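Local coordinates for protein DNMT2 (Spodoptera frugiperda, PDB 4H0N) that probably methylates a cytosine in the anticodon loop of tRNA(Asp), and also cytosines in DNA, and binds S-adenosyl-L-homocysteine in its cofactor pocket, at residues G104-D107 with Q108-N111; N317-V321 with K322-E326; S98-Y101 with L102-I105; T304-M308 with K309-R313; V191-S194 with L195-I199. The protein carries 3 engineered substitutions. All coordinates share one frame; numbering follows the deposited sequence.

Contact 1: G104-D107 with Q108-N111. With CA (calcium ion), chain F.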
# COMPACT_ATOMS: atom_id res chain seq x y z
N GLY A 104 17.22 -16.11 -0.48
CA GLY A 104 17.88 -17.39 -0.37
C GLY A 104 17.26 -18.43 -1.28
O GLY A 104 17.92 -18.94 -2.17
N ILE A 105 15.97 -18.72 -1.08
CA ILE A 105 15.32 -19.83 -1.77
C ILE A 105 14.99 -19.58 -3.23
O ILE A 105 14.30 -20.38 -3.85
CB ILE A 105 14.00 -20.25 -1.08
CG1 ILE A 105 13.00 -19.09 -1.10
CG2 ILE A 105 14.25 -20.76 0.33
CD1 ILE A 105 11.58 -19.52 -0.82
N LEU A 106 15.48 -18.48 -3.79
CA LEU A 106 15.11 -18.14 -5.17
C LEU A 106 15.66 -19.14 -6.20
O LEU A 106 14.96 -19.50 -7.16
CB LEU A 106 15.54 -16.71 -5.51
CG LEU A 106 14.88 -16.12 -6.75
CD1 LEU A 106 13.36 -16.32 -6.72
CD2 LEU A 106 15.22 -14.65 -6.87
N ASP A 107 16.89 -19.59 -6.01
CA ASP A 107 17.54 -20.49 -6.96
C ASP A 107 16.86 -21.86 -7.05
O ASP A 107 17.17 -22.65 -7.94
CB ASP A 107 19.01 -20.68 -6.58
CG ASP A 107 19.18 -21.24 -5.19
OD1 ASP A 107 18.44 -20.82 -4.29
OD2 ASP A 107 20.06 -22.11 -4.99
N GLN A 108 15.95 -22.15 -6.13
CA GLN A 108 15.26 -23.43 -6.14
C GLN A 108 13.76 -23.25 -6.31
O GLN A 108 12.98 -24.16 -6.03
CB GLN A 108 15.58 -24.21 -4.87
CG GLN A 108 15.59 -23.36 -3.63
CD GLN A 108 16.42 -23.97 -2.52
OE1 GLN A 108 17.41 -24.65 -2.78
NE2 GLN A 108 16.01 -23.73 -1.28
N LEU A 109 13.37 -22.07 -6.77
CA LEU A 109 11.99 -21.83 -7.17
C LEU A 109 11.92 -21.96 -8.68
O LEU A 109 11.62 -21.01 -9.39
CB LEU A 109 11.52 -20.45 -6.70
CG LEU A 109 11.48 -20.28 -5.17
CD1 LEU A 109 10.97 -18.91 -4.75
CD2 LEU A 109 10.66 -21.38 -4.52
N ASP A 110 12.22 -23.18 -9.15
CA ASP A 110 12.45 -23.47 -10.57
C ASP A 110 11.28 -23.10 -11.48
O ASP A 110 11.49 -22.75 -12.64
CB ASP A 110 12.79 -24.95 -10.75
CG ASP A 110 13.82 -25.46 -9.74
OD1 ASP A 110 13.58 -26.52 -9.12
OD2 ASP A 110 14.87 -24.80 -9.57
N ASN A 111 10.06 -23.19 -10.96
CA ASN A 111 8.85 -22.92 -11.74
C ASN A 111 8.49 -21.43 -11.81
O ASN A 111 7.86 -20.98 -12.77
CB ASN A 111 7.66 -23.70 -11.17
CG ASN A 111 6.51 -23.85 -12.18
OD1 ASN A 111 5.97 -24.94 -12.35
ND2 ASN A 111 6.14 -22.75 -12.83
CA CA F . 19.73 -21.18 -2.19
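Leu109 folds back on the turn before it, setting one methyl, CD1, against Ile105 and Leu106. Leu109 CD1 lies 4.0 Å from Ile105 CD1 and equally far from Leu106 CD1, and the Leu109 and Leu106 side chains run across each other at about a right angle. Gln108 adds a more exposed cover: its CG folds back between the backbone N and the carbonyl carbon (chi1 41°), which carries NE2 to within 3.8 Å of Ile105 CG2.

Two main-chain hydrogen bonds join residues three apart. Leu109 N donates to Leu106 O over 3.0 Å, while the bond from Gln108 N to Ile105 O is weak.

A third interaction is metal coordination. Gly104 O binds the calcium ion at 2.9 Å, and Asp107 OD1 binds it at 2.5 Å, so a main-chain oxygen and a carboxylate three residues on grip one cation. Lys135 gives the same OD1 a weak hydrogen bond.

The apolar side of this turn is wedged between two helices: Ile105 and Leu109 touch Ile65 of helix 62-67, Leu106 lies on Leu136 of helix 127-138, and the chain then runs on toward strand 114-119.

Contact 2: N317-V321 with K322-E326. With SAH (S-adenosyl-L-homocysteine), chain E.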
# COMPACT_ATOMS: atom_id res chain seq x y z
N ASN A 317 -1.22 -0.17 5.52
CA ASN A 317 -0.21 -1.14 5.12
C ASN A 317 -0.43 -1.68 3.71
O ASN A 317 0.41 -2.40 3.18
CB ASN A 317 -0.17 -2.31 6.11
CG ASN A 317 0.30 -1.90 7.49
OD1 ASN A 317 1.19 -1.06 7.64
ND2 ASN A 317 -0.31 -2.49 8.52
N SER A 318 -1.56 -1.33 3.11
CA SER A 318 -1.95 -1.94 1.84
C SER A 318 -1.31 -1.27 0.63
O SER A 318 -0.42 -0.42 0.76
CB SER A 318 -3.47 -1.98 1.70
OG SER A 318 -3.85 -2.93 0.72
N VAL A 319 -1.77 -1.66 -0.55
CA VAL A 319 -1.20 -1.18 -1.80
C VAL A 319 -2.21 -0.34 -2.56
O VAL A 319 -3.41 -0.41 -2.31
CB VAL A 319 -0.82 -2.36 -2.70
CG1 VAL A 319 0.00 -3.38 -1.93
CG2 VAL A 319 -2.07 -3.03 -3.27
N ASN A 320 -1.72 0.48 -3.50
CA ASN A 320 -2.62 1.09 -4.47
C ASN A 320 -2.90 0.07 -5.57
O ASN A 320 -2.00 -0.30 -6.32
CB ASN A 320 -2.04 2.37 -5.07
CG ASN A 320 -2.98 3.02 -6.07
OD1 ASN A 320 -3.13 2.54 -7.20
ND2 ASN A 320 -3.61 4.11 -5.66
N VAL A 321 -4.14 -0.37 -5.65
CA VAL A 321 -4.54 -1.42 -6.59
C VAL A 321 -4.27 -1.04 -8.05
O VAL A 321 -3.93 -1.90 -8.87
CB VAL A 321 -6.02 -1.83 -6.35
CG1 VAL A 321 -6.55 -2.69 -7.48
CG2 VAL A 321 -6.15 -2.55 -5.03
N LYS A 322 -4.39 0.24 -8.38
CA LYS A 322 -4.24 0.69 -9.76
C LYS A 322 -2.80 0.61 -10.27
O LYS A 322 -2.55 0.11 -11.36
CB LYS A 322 -4.78 2.11 -9.93
CG LYS A 322 -4.43 2.75 -11.25
CD LYS A 322 -5.67 3.31 -11.91
CE LYS A 322 -5.31 4.44 -12.86
NZ LYS A 322 -6.40 4.75 -13.83
N VAL A 323 -1.87 1.11 -9.48
CA VAL A 323 -0.46 1.10 -9.87
C VAL A 323 0.04 -0.32 -10.13
O VAL A 323 0.74 -0.57 -11.12
CB VAL A 323 0.42 1.78 -8.81
CG1 VAL A 323 1.89 1.70 -9.20
CG2 VAL A 323 -0.01 3.22 -8.61
N ILE A 324 -0.35 -1.26 -9.27
CA ILE A 324 0.12 -2.64 -9.41
C ILE A 324 -0.49 -3.31 -10.64
O ILE A 324 0.18 -4.07 -11.35
CB ILE A 324 -0.19 -3.47 -8.15
CG1 ILE A 324 0.63 -2.92 -6.98
CG2 ILE A 324 0.14 -4.94 -8.37
CD1 ILE A 324 0.42 -3.69 -5.75
N SER A 325 -1.76 -3.01 -10.90
CA SER A 325 -2.44 -3.50 -12.08
C SER A 325 -1.69 -3.04 -13.33
O SER A 325 -1.49 -3.82 -14.27
CB SER A 325 -3.88 -3.01 -12.09
OG SER A 325 -4.62 -3.63 -13.13
N GLU A 326 -1.25 -1.79 -13.33
CA GLU A 326 -0.48 -1.26 -14.45
C GLU A 326 0.90 -1.91 -14.61
O GLU A 326 1.37 -2.09 -15.73
CB GLU A 326 -0.36 0.26 -14.37
CG GLU A 326 -1.68 0.98 -14.59
CD GLU A 326 -2.32 0.63 -15.92
OE1 GLU A 326 -1.63 0.70 -16.96
OE2 GLU A 326 -3.52 0.27 -15.93
N SAH E . 0.20 -5.70 0.61
CA SAH E . -0.62 -6.20 1.70
CB SAH E . 0.09 -6.15 3.06
CG SAH E . 1.50 -5.57 3.12
SD SAH E . 1.92 -5.03 4.80
C SAH E . -1.99 -5.52 1.75
O SAH E . -2.54 -5.26 2.83
OXT SAH E . -2.59 -5.21 0.72
C5' SAH E . 2.84 -6.55 5.16
C4' SAH E . 2.00 -7.63 5.85
O4' SAH E . 2.73 -8.85 5.85
C3' SAH E . 1.68 -7.33 7.31
O3' SAH E . 0.29 -7.10 7.44
C2' SAH E . 2.09 -8.56 8.09
O2' SAH E . 1.01 -9.09 8.84
C1' SAH E . 2.52 -9.57 7.05
N9 SAH E . 3.76 -10.28 7.44
C8 SAH E . 4.87 -9.74 8.04
N7 SAH E . 5.78 -10.72 8.22
C5 SAH E . 5.28 -11.88 7.75
C6 SAH E . 5.79 -13.17 7.70
N6 SAH E . 7.00 -13.44 8.17
N1 SAH E . 5.02 -14.18 7.14
C2 SAH E . 3.76 -13.90 6.65
N3 SAH E . 3.26 -12.62 6.71
C4 SAH E . 4.01 -11.62 7.26
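Asn320 bends its amide back over the first turn of helix 321-332 and caps it. With CG anti to the backbone N (chi1 -179°), OD1 faces the main-chain donors that the helix start would otherwise leave without acceptors. Val323 N reaches OD1 over 3.0 Å in a good bond (161°), its nitrogen tilted only modestly from the carbonyl plane; Lys322 N adds a weak one. Val323 turns CG2 toward the same amide, 3.5 Å from Asn320 OD1, with the two side chains crossing at about a right angle. One oxygen thus takes one good and one weak N-H bond, an N-cap.

The residues flanking the cap are joined too. Ile324 CG1 lies beside the backbone N (chi1 -65°) and the chain runs straight on from there, which brings CD1 3.6 Å from Val319 CB; this pairing of the residue before the cap with the fourth residue after it is a hydrophobic staple. Val319 divides its branches: CG2 also meets Ile324 CD1, whereas CG1 lies 3.4 Å from the amino N of S-adenosyl-L-homocysteine. Farther into the helix, Ser325 N bonds to Val321 O at 3.2 Å.

Next to the staple, Ser318 OG donates to OXT of the ligand over 2.6 Å, and Asn317 CB rests near its sulfur, SD; Ser76, Gly15 and Ile13 are among the residues that hold the ligand further. The chemistry implies a division of labour: a buried amide satisfies the helix start and the staple packs the chain before the cap against the first turn, while residues 317-319 line the amino-acid end of the cofactor pocket.

Contact 3: S98-Y101 with L102-I105. With CA (calcium ion), chain F; SAH (S-adenosyl-L-homocysteine), chain E.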
# COMPACT_ATOMS: atom_id res chain seq x y z
N SER A 98 11.77 -11.05 7.17
CA SER A 98 11.67 -12.40 6.65
C SER A 98 12.17 -12.46 5.22
O SER A 98 12.32 -13.55 4.66
CB SER A 98 10.21 -12.84 6.72
OG SER A 98 9.53 -12.15 7.76
N PHE A 99 12.43 -11.30 4.63
CA PHE A 99 12.73 -11.18 3.21
C PHE A 99 14.01 -11.89 2.79
O PHE A 99 14.10 -12.43 1.68
CB PHE A 99 12.79 -9.70 2.81
CG PHE A 99 12.74 -9.48 1.32
CD1 PHE A 99 11.69 -9.99 0.58
CD2 PHE A 99 13.73 -8.76 0.68
CE1 PHE A 99 11.64 -9.80 -0.80
CE2 PHE A 99 13.68 -8.56 -0.69
CZ PHE A 99 12.63 -9.08 -1.43
N LEU A 100 15.01 -11.87 3.67
CA LEU A 100 16.28 -12.54 3.40
C LEU A 100 16.09 -14.02 3.08
O LEU A 100 16.86 -14.61 2.33
CB LEU A 100 17.24 -12.38 4.58
CG LEU A 100 18.00 -11.06 4.64
CD1 LEU A 100 19.12 -11.15 5.66
CD2 LEU A 100 18.54 -10.68 3.27
N TYR A 101 15.06 -14.62 3.67
CA TYR A 101 14.74 -16.02 3.42
C TYR A 101 14.33 -16.24 1.97
O TYR A 101 14.68 -17.26 1.37
CB TYR A 101 13.64 -16.49 4.35
CG TYR A 101 13.19 -17.90 4.06
CD1 TYR A 101 11.97 -18.16 3.44
CD2 TYR A 101 14.00 -18.99 4.39
CE1 TYR A 101 11.56 -19.45 3.17
CE2 TYR A 101 13.60 -20.28 4.13
CZ TYR A 101 12.38 -20.51 3.52
OH TYR A 101 11.98 -21.80 3.26
N LEU A 102 13.59 -15.29 1.41
CA LEU A 102 13.14 -15.39 0.02
C LEU A 102 14.30 -15.34 -0.95
O LEU A 102 14.43 -16.20 -1.82
CB LEU A 102 12.12 -14.30 -0.30
CG LEU A 102 10.81 -14.38 0.49
CD1 LEU A 102 9.82 -13.35 -0.02
CD2 LEU A 102 10.23 -15.78 0.44
N ILE A 103 15.14 -14.32 -0.80
CA ILE A 103 16.34 -14.16 -1.61
C ILE A 103 17.14 -15.46 -1.64
O ILE A 103 17.66 -15.87 -2.68
CB ILE A 103 17.24 -13.04 -1.07
CG1 ILE A 103 16.50 -11.69 -1.15
CG2 ILE A 103 18.56 -12.98 -1.83
CD1 ILE A 103 17.26 -10.53 -0.54
N GLY A 104 17.22 -16.11 -0.48
CA GLY A 104 17.88 -17.39 -0.37
C GLY A 104 17.26 -18.43 -1.28
O GLY A 104 17.92 -18.94 -2.17
N ILE A 105 15.97 -18.72 -1.08
CA ILE A 105 15.32 -19.83 -1.77
C ILE A 105 14.99 -19.58 -3.23
O ILE A 105 14.30 -20.38 -3.85
CB ILE A 105 14.00 -20.25 -1.08
CG1 ILE A 105 13.00 -19.09 -1.10
CG2 ILE A 105 14.25 -20.76 0.33
CD1 ILE A 105 11.58 -19.52 -0.82
CA CA F . 19.73 -21.18 -2.19
N SAH E . 0.20 -5.70 0.61
CA SAH E . -0.62 -6.20 1.70
CB SAH E . 0.09 -6.15 3.06
CG SAH E . 1.50 -5.57 3.12
SD SAH E . 1.92 -5.03 4.80
C SAH E . -1.99 -5.52 1.75
O SAH E . -2.54 -5.26 2.83
OXT SAH E . -2.59 -5.21 0.72
C5' SAH E . 2.84 -6.55 5.16
C4' SAH E . 2.00 -7.63 5.85
O4' SAH E . 2.73 -8.85 5.85
C3' SAH E . 1.68 -7.33 7.31
O3' SAH E . 0.29 -7.10 7.44
C2' SAH E . 2.09 -8.56 8.09
O2' SAH E . 1.01 -9.09 8.84
C1' SAH E . 2.52 -9.57 7.05
N9 SAH E . 3.76 -10.28 7.44
C8 SAH E . 4.87 -9.74 8.04
N7 SAH E . 5.78 -10.72 8.22
C5 SAH E . 5.28 -11.88 7.75
C6 SAH E . 5.79 -13.17 7.70
N6 SAH E . 7.00 -13.44 8.17
N1 SAH E . 5.02 -14.18 7.14
C2 SAH E . 3.76 -13.90 6.65
N3 SAH E . 3.26 -12.62 6.71
C4 SAH E . 4.01 -11.62 7.26
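Ile105 CG2 sits over one face of the Tyr101 ring, one helical turn before it, 4.1 Å from the ring centroid and displaced toward the rim, a CH-pi contact. CG lies anti to the backbone N of Tyr101 (chi1 175°), which carries the ring forward along the helix, toward Ile105.

Elsewhere on helix 99-105 the bumps are aliphatic. Ile103 CD1 enters the notch between two residues of the turn before, 4.1 Å from Phe99 CE2 and 4.0 Å from Leu100 CD2. Leu102 is shared in the same manner, its CD1 meeting Phe99 CD1 at 3.9 Å and its CD2 approaching Tyr101 CD1. The Phe99 ring thus meets Leu102 through CD1 and Ile103 through CE2, both obliquely, the side chains crossing at about a right angle. An alanine at Tyr101 is likely to leave Ile105 CG2 without its aromatic cover and open a gap beside Gln58.

Backbone bonds hold this spacing, among them Ile105 N to Tyr101 O at 3.1 Å. Met75 of strand 72-75 and Val128 of helix 127-138 back the Phe99 ring.

The ligand contacts lie toward the two ends: Ser98 OG accepts a weak hydrogen bond, 2.9 Å long, from the adenine N6 of S-adenosyl-L-homocysteine, and Gly104 offers its carbonyl to calcium. Between a cofactor contact and a metal contact, the turn is held mainly by apolar side-chain packing and main-chain bonds.

Contact 4: T304-M308 with K309-R313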
# COMPACT_ATOMS: atom_id res chain seq x y z
N THR A 304 -17.70 -5.38 9.34
CA THR A 304 -18.13 -4.47 10.40
C THR A 304 -17.70 -4.95 11.78
O THR A 304 -17.91 -4.26 12.78
CB THR A 304 -19.66 -4.28 10.39
OG1 THR A 304 -20.29 -5.53 10.11
CG2 THR A 304 -20.07 -3.25 9.35
N ASN A 305 -17.10 -6.14 11.84
CA ASN A 305 -16.66 -6.69 13.12
C ASN A 305 -15.29 -6.17 13.56
O ASN A 305 -14.93 -6.29 14.73
CB ASN A 305 -16.73 -8.23 13.12
CG ASN A 305 -15.36 -8.89 13.04
OD1 ASN A 305 -14.63 -8.96 14.03
ND2 ASN A 305 -15.02 -9.42 11.86
N ILE A 306 -14.54 -5.58 12.63
CA ILE A 306 -13.27 -4.96 13.00
C ILE A 306 -13.43 -3.45 13.22
O ILE A 306 -14.22 -2.79 12.55
CB ILE A 306 -12.13 -5.30 11.98
CG1 ILE A 306 -11.80 -4.11 11.09
CG2 ILE A 306 -12.49 -6.55 11.17
CD1 ILE A 306 -12.08 -4.33 9.63
N SER A 307 -12.67 -2.93 14.18
CA SER A 307 -12.81 -1.54 14.61
C SER A 307 -12.21 -0.56 13.63
O SER A 307 -11.48 -0.94 12.71
CB SER A 307 -12.12 -1.35 15.95
OG SER A 307 -10.73 -1.62 15.83
N MET A 308 -12.49 0.72 13.85
CA MET A 308 -11.94 1.79 13.02
C MET A 308 -10.41 1.83 13.07
O MET A 308 -9.76 2.00 12.04
CB MET A 308 -12.51 3.15 13.44
CG MET A 308 -13.97 3.32 13.12
SD MET A 308 -14.31 2.83 11.42
CE MET A 308 -16.09 2.99 11.37
N LYS A 309 -9.85 1.66 14.27
CA LYS A 309 -8.40 1.75 14.44
C LYS A 309 -7.69 0.61 13.73
O LYS A 309 -6.62 0.79 13.15
CB LYS A 309 -8.04 1.80 15.92
CG LYS A 309 -8.58 3.03 16.65
CD LYS A 309 -7.94 4.33 16.17
CE LYS A 309 -8.46 5.54 16.94
NZ LYS A 309 -9.39 6.37 16.13
N GLN A 310 -8.30 -0.57 13.77
CA GLN A 310 -7.83 -1.72 13.03
C GLN A 310 -7.89 -1.46 11.55
O GLN A 310 -6.99 -1.82 10.82
CB GLN A 310 -8.74 -2.91 13.29
CG GLN A 310 -8.13 -4.12 13.95
CD GLN A 310 -8.90 -4.51 15.21
OE1 GLN A 310 -8.57 -5.49 15.86
NE2 GLN A 310 -9.95 -3.74 15.53
N CYS A 311 -8.98 -0.86 11.12
CA CYS A 311 -9.23 -0.53 9.71
C CYS A 311 -8.13 0.34 9.13
O CYS A 311 -7.56 0.03 8.08
CB CYS A 311 -10.56 0.22 9.56
SG CYS A 311 -12.05 -0.80 9.60
N TYR A 312 -7.84 1.43 9.83
CA TYR A 312 -6.82 2.37 9.38
C TYR A 312 -5.42 1.76 9.40
O TYR A 312 -4.62 2.03 8.51
CB TYR A 312 -6.90 3.68 10.18
CG TYR A 312 -8.14 4.48 9.83
CD1 TYR A 312 -8.32 4.97 8.55
CD2 TYR A 312 -9.14 4.71 10.77
CE1 TYR A 312 -9.44 5.69 8.21
CE2 TYR A 312 -10.28 5.44 10.43
CZ TYR A 312 -10.41 5.92 9.15
OH TYR A 312 -11.52 6.64 8.78
N ARG A 313 -5.13 0.92 10.39
CA ARG A 313 -3.85 0.21 10.41
C ARG A 313 -3.71 -0.69 9.17
O ARG A 313 -2.68 -0.65 8.49
CB ARG A 313 -3.68 -0.60 11.68
CG ARG A 313 -2.32 -1.28 11.77
CD ARG A 313 -2.21 -2.22 12.96
NE ARG A 313 -3.09 -3.38 12.83
CZ ARG A 313 -2.81 -4.45 12.08
NH1 ARG A 313 -1.68 -4.50 11.38
NH2 ARG A 313 -3.67 -5.46 12.02
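Tyr312 brings the CD2-CE2 side of its ring back toward Met308, one turn earlier, with CE2 4.4 Å from Met308 CB; Met308 O lies obliquely to the ring. A chi1 of -70° swings the ring toward that residue, and its surroundings come from farther along the chain: Tyr237 meets it edge-to-face, Phe207 and Pro287 touch both it and Met308, and the hydroxyl is hydrogen-bonded to Phe285 O. With an alanine in place of Tyr312, the Phe285 carbonyl would probably lose its hydroxyl partner and Tyr237 its edge-to-face mate.

Away from the ring, Ile306 and Cys311 pack together at the start of helix 308-316. Ile306 CD1 is 3.5 Å from Cys311 SG, the residue before the cap meeting the fourth residue after it in the positions of a hydrophobic staple. Ile306 CG1 also lies 4.0 Å from Gln310 CB, and Val42 of helix 37-46 covers the isoleucine from outside the turn.

Ser307 is the N-cap. Its OG accepts from Gln310 N in a weak bond of 3.4 Å, though the hydroxyl is not placed with confidence. The regular helical bonds follow, Cys311 N to Ser307 O at 3.0 Å and Tyr312 N to Met308 O at 3.0 Å.

Chemically, the helix start combines a weak serine cap, of uncertain geometry, with an Ile306-Cys311 contact and regular main-chain bonds, while the Tyr312 hydroxyl ties the helix to Phe285.

Contact 5: V191-S194 with L195-I199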
# COMPACT_ATOMS: atom_id res chain seq x y z
N VAL A 191 -3.92 14.11 -15.81
CA VAL A 191 -4.02 14.77 -14.52
C VAL A 191 -5.00 14.02 -13.62
O VAL A 191 -6.09 13.66 -14.08
CB VAL A 191 -4.46 16.23 -14.70
CG1 VAL A 191 -4.85 16.86 -13.37
CG2 VAL A 191 -3.34 17.02 -15.37
N PRO A 192 -4.62 13.76 -12.36
CA PRO A 192 -5.50 13.03 -11.44
C PRO A 192 -6.84 13.73 -11.31
O PRO A 192 -6.89 14.96 -11.33
CB PRO A 192 -4.75 13.09 -10.11
CG PRO A 192 -3.33 13.30 -10.47
CD PRO A 192 -3.36 14.16 -11.71
N HIS A 193 -7.92 12.96 -11.21
CA HIS A 193 -9.24 13.54 -11.06
C HIS A 193 -9.42 14.10 -9.65
O HIS A 193 -8.69 13.73 -8.73
CB HIS A 193 -10.32 12.50 -11.36
CG HIS A 193 -10.14 11.21 -10.62
ND1 HIS A 193 -10.13 11.13 -9.24
CD2 HIS A 193 -9.98 9.94 -11.07
CE1 HIS A 193 -9.96 9.87 -8.88
NE2 HIS A 193 -9.87 9.13 -9.96
N SER A 194 -10.40 14.99 -9.48
CA SER A 194 -10.72 15.52 -8.16
C SER A 194 -11.23 14.41 -7.25
O SER A 194 -11.31 13.24 -7.65
CB SER A 194 -11.77 16.62 -8.27
OG SER A 194 -13.05 16.08 -8.56
N LEU A 195 -11.59 14.77 -6.02
CA LEU A 195 -12.03 13.79 -5.03
C LEU A 195 -13.55 13.71 -4.87
O LEU A 195 -14.03 13.12 -3.91
CB LEU A 195 -11.38 14.08 -3.68
CG LEU A 195 -9.87 13.91 -3.54
CD1 LEU A 195 -9.39 14.62 -2.28
CD2 LEU A 195 -9.46 12.44 -3.52
N GLU A 196 -14.30 14.31 -5.79
CA GLU A 196 -15.75 14.30 -5.68
C GLU A 196 -16.35 12.92 -5.94
O GLU A 196 -17.31 12.53 -5.28
CB GLU A 196 -16.38 15.30 -6.63
CG GLU A 196 -15.99 16.72 -6.37
CD GLU A 196 -16.87 17.70 -7.11
OE1 GLU A 196 -16.36 18.77 -7.51
OE2 GLU A 196 -18.07 17.39 -7.28
N SER A 197 -15.78 12.21 -6.91
CA SER A 197 -16.26 10.88 -7.28
C SER A 197 -16.27 9.97 -6.07
O SER A 197 -17.14 9.11 -5.92
CB SER A 197 -15.38 10.27 -8.38
OG SER A 197 -14.24 11.08 -8.63
N ILE A 198 -15.30 10.19 -5.18
CA ILE A 198 -15.14 9.37 -4.00
C ILE A 198 -15.32 10.18 -2.71
O ILE A 198 -14.36 10.49 -2.01
CB ILE A 198 -13.80 8.60 -4.05
CG1 ILE A 198 -12.63 9.56 -4.28
CG2 ILE A 198 -13.82 7.62 -5.21
CD1 ILE A 198 -11.31 8.87 -4.56
N ILE A 199 -16.58 10.53 -2.43
CA ILE A 199 -16.96 11.21 -1.19
C ILE A 199 -18.47 11.03 -1.01
O ILE A 199 -19.23 11.14 -1.98
CB ILE A 199 -16.56 12.71 -1.20
CG1 ILE A 199 -15.29 12.93 -0.37
CG2 ILE A 199 -17.67 13.59 -0.64
CD1 ILE A 199 -14.49 14.12 -0.80
O HOH W 1 -14.18 13.58 -9.40
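Ser194 and Ser197 share a bridging water across a bend that opens at Leu195. The CB of Leu195 leaves CA away from residues 191-194. The leucine is buried against Pro156 and Ser227, and its backbone is hydrogen-bonded to Lys225; these contacts join the loop to other parts of the chain.

Glu196 comes next. Its chain runs extended from CG, and CG passes 3.7 Å from Ser194 OG before the carboxylate continues outward; the side chain also touches Lys225.

Ser197 carries most of the exchange with the first segment. Its OG stands over one face of the His193 imidazole, 4.2 Å from ND1. The bridging water is 2.6 Å from Ser197 OG and 2.9 Å from Ser194 OG, and it donates weakly to Ser194 O as well. The ring beside them is steadied by its own bond: His193 ND1 donates to Ser194 O over 2.9 Å at 152°, the acceptor lying somewhat out of the ring plane. With CG between the backbone N and the carbonyl carbon (chi1 51°), the imidazole curls back toward the main chain that follows it. Ser194 O thereby receives both a ring N-H and a weak water hydrogen.

Ile198 then closes the bend, its N donating weakly to Leu195 O at 3.4 Å, and its side chain packs on Met292 and Ile293 of helix 287-293, while Ile199 reaches Glu289 of that helix. A bond of this spacing, with helical backbone angles at Glu196 and Ser197, marks a beta turn at 195-198, with a water joining Ser197 to Ser194 just ahead of it, on the protein surface within the long connection between strand 161-168 and helix 211-214.

How the contacts relate
Contacts 1 and 3 are successive parts of one element: they share Gly104 and Ile105 on helix 99-105, both touch the calcium ion, and their centres are 10 Å apart. Contacts 2 and 3 approach the same S-adenosyl-L-homocysteine from different ends, the amino-acid part and the adenine, with centres 23 Å apart and nearest atoms about 13 Å. Contact 4 adjoins contact 2 in sequence, so two consecutive helices each begin with a side-chain cap, 20 Å between centres; residues just before the second helix line the pocket. Contact 5, remote from the known sites, comes within about 7 Å of contact 2 by nearest atoms, yet lies across the chain's centre from contact 1, 43 Å away between centres.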